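Local coordinates for protein peroxisomal catalase A (Saccharomyces cerevisiae, PDB 1A4E) that breaks down hydrogen peroxide to water and oxygen with a heme cofactor, probably shielding the cell from peroxide made by peroxisomal oxidases, at residues T131-F135 with H177-L182. Numbering follows the deposited sequence.
Sequences TPVFF and HQVMIL
Residues 131-135, between strand 122-129 and helix 141-149, are extended at Thr131 (phi/psi -128/145), Val133 and Phe134, with near-helical angles at Pro132 (-64/-29) and Phe135 (-70/-24). They lie against one side of regular helix 177-182 (Leu182 N to Gln178 O, 2.9 Å). CA atoms pair Phe134 with Gln178 at 5.5 Å and Thr131 with Ile181 at 7.4 Å. The two segments together bury 425 Å². His177 (chi1 t) offers a ring face to Val133 (chi1 m), whose CG2 makes a CH-pi contact 4.2 Å from the centroid, 12° off the normal; His177 ND1 is hydrogen-bonded to Thr283 O. Gln178 (chi1 t, chi2 p) donates from NE2 to Thr131 OG1 (2.8 Å, N-H...O angle 168°), while its CG makes a CH-pi contact over the Phe135 face (chi1 m, chi2 87°), 3.4 Å from the centroid. One water accepts from Gln178 N (3.1 Å) and donates to Phe134 O (2.9 Å). Val179 CG2 reaches Phe135 CD2 (4.3 Å). Ile181 CD1 packs on Val133 CG2 (3.6 Å) and Pro132 CD (4.0 Å), and Leu182 CD2 meets Phe135 CE2 at 3.8 Å. Phe134 points its CA-to-CB bond away, its side chain touching heme and azide near Asn129. Gln178 thus serves Thr131 with its amide and Phe135 with its CG in a buried, largely apolar contact, while the Phe134 ring lines the distal heme pocket of this catalase.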
loop_
_atom_site.group_PDB
_atom_site.type_symbol
_atom_site.label_atom_id
_atom_site.label_comp_id
_atom_site.label_asym_id
_atom_site.label_seq_id
_atom_site.Cartn_x
_atom_site.Cartn_y
_atom_site.Cartn_z
ATOM N N THR B 131 6.426 -29.974 14.951
ATOM C CA THR B 131 7.463 -30.944 14.672
ATOM C C THR B 131 8.760 -30.511 15.352
ATOM O O THR B 131 8.997 -29.311 15.481
ATOM C CB THR B 131 7.593 -31.062 13.131
ATOM O OG1 THR B 131 8.731 -31.883 12.920
ATOM C CG2 THR B 131 7.717 -29.739 12.388
ATOM N N PRO B 132 9.602 -31.431 15.858
ATOM C CA PRO B 132 10.883 -31.141 16.505
ATOM C C PRO B 132 11.934 -30.501 15.606
ATOM O O PRO B 132 12.828 -29.789 16.070
ATOM C CB PRO B 132 11.362 -32.466 17.032
ATOM C CG PRO B 132 10.161 -33.361 17.021
ATOM C CD PRO B 132 9.397 -32.875 15.811
ATOM N N VAL B 133 11.847 -30.814 14.306
ATOM C CA VAL B 133 12.808 -30.339 13.317
ATOM C C VAL B 133 12.140 -29.592 12.163
ATOM O O VAL B 133 10.945 -29.299 12.219
ATOM C CB VAL B 133 13.627 -31.556 12.776
ATOM C CG1 VAL B 133 14.444 -32.155 13.905
ATOM C CG2 VAL B 133 12.719 -32.629 12.222
ATOM N N PHE B 134 12.906 -29.239 11.124
ATOM C CA PHE B 134 12.346 -28.652 9.922
ATOM C C PHE B 134 13.144 -29.138 8.714
ATOM O O PHE B 134 14.146 -29.846 8.829
ATOM C CB PHE B 134 12.384 -27.127 10.052
ATOM C CG PHE B 134 11.471 -26.347 9.107
ATOM C CD1 PHE B 134 10.082 -26.541 9.139
ATOM C CD2 PHE B 134 12.037 -25.440 8.201
ATOM C CE1 PHE B 134 9.265 -25.824 8.259
ATOM C CE2 PHE B 134 11.212 -24.731 7.328
ATOM C CZ PHE B 134 9.829 -24.922 7.355
ATOM N N PHE B 135 12.665 -28.779 7.526
ATOM C CA PHE B 135 13.223 -29.203 6.253
ATOM C C PHE B 135 14.581 -28.639 5.876
ATOM O O PHE B 135 15.292 -29.241 5.069
ATOM C CB PHE B 135 12.252 -28.847 5.137
ATOM C CG PHE B 135 10.839 -29.391 5.310
ATOM C CD1 PHE B 135 9.898 -28.664 6.048
ATOM C CD2 PHE B 135 10.472 -30.591 4.696
ATOM C CE1 PHE B 135 8.588 -29.134 6.164
ATOM C CE2 PHE B 135 9.163 -31.058 4.816
ATOM C CZ PHE B 135 8.223 -30.328 5.548
ATOM N N HIS B 177 14.869 -36.178 7.863
ATOM C CA HIS B 177 14.316 -36.391 9.201
ATOM C C HIS B 177 12.918 -35.778 9.248
ATOM O O HIS B 177 11.970 -36.413 9.716
ATOM C CB HIS B 177 15.242 -35.731 10.228
ATOM C CG HIS B 177 14.975 -36.004 11.708
ATOM N ND1 HIS B 177 15.660 -35.484 12.720
ATOM C CD2 HIS B 177 13.991 -36.797 12.244
ATOM C CE1 HIS B 177 15.133 -35.918 13.833
ATOM N NE2 HIS B 177 14.131 -36.710 13.539
ATOM N N GLN B 178 12.787 -34.563 8.693
ATOM C CA GLN B 178 11.508 -33.890 8.636
ATOM C C GLN B 178 10.530 -34.550 7.673
ATOM O O GLN B 178 9.347 -34.633 8.010
ATOM C CB GLN B 178 11.703 -32.434 8.231
ATOM C CG GLN B 178 10.410 -31.641 8.139
ATOM C CD GLN B 178 9.517 -31.632 9.362
ATOM O OE1 GLN B 178 8.290 -31.625 9.282
ATOM N NE2 GLN B 178 10.112 -31.606 10.540
ATOM N N VAL B 179 10.987 -35.034 6.505
ATOM C CA VAL B 179 10.097 -35.680 5.545
ATOM C C VAL B 179 9.503 -36.945 6.157
ATOM O O VAL B 179 8.332 -37.239 5.922
ATOM C CB VAL B 179 10.896 -35.982 4.263
ATOM C CG1 VAL B 179 10.068 -36.760 3.258
ATOM C CG2 VAL B 179 11.288 -34.661 3.620
ATOM N N MET B 180 10.287 -37.646 6.995
ATOM C CA MET B 180 9.841 -38.828 7.714
ATOM C C MET B 180 8.703 -38.508 8.671
ATOM O O MET B 180 7.713 -39.240 8.733
ATOM C CB MET B 180 10.986 -39.423 8.520
ATOM C CG MET B 180 12.067 -40.140 7.722
ATOM S SD MET B 180 11.480 -41.696 7.023
ATOM C CE MET B 180 11.564 -42.610 8.535
ATOM N N ILE B 181 8.839 -37.400 9.417
ATOM C CA ILE B 181 7.801 -36.955 10.345
ATOM C C ILE B 181 6.559 -36.479 9.587
ATOM O O ILE B 181 5.444 -36.828 9.968
ATOM C CB ILE B 181 8.366 -35.819 11.240
ATOM C CG1 ILE B 181 9.502 -36.358 12.093
ATOM C CG2 ILE B 181 7.275 -35.275 12.164
ATOM C CD1 ILE B 181 10.305 -35.246 12.779
ATOM N N LEU B 182 6.751 -35.740 8.482
ATOM C CA LEU B 182 5.675 -35.188 7.676
ATOM C C LEU B 182 4.761 -36.267 7.115
ATOM O O LEU B 182 3.538 -36.161 7.197
ATOM C CB LEU B 182 6.277 -34.369 6.525
ATOM C CG LEU B 182 5.333 -33.778 5.480
ATOM C CD1 LEU B 182 4.494 -32.693 6.109
ATOM C CD2 LEU B 182 6.130 -33.220 4.329
HETATM O O HOH W 1 15.119 -32.570 8.526
#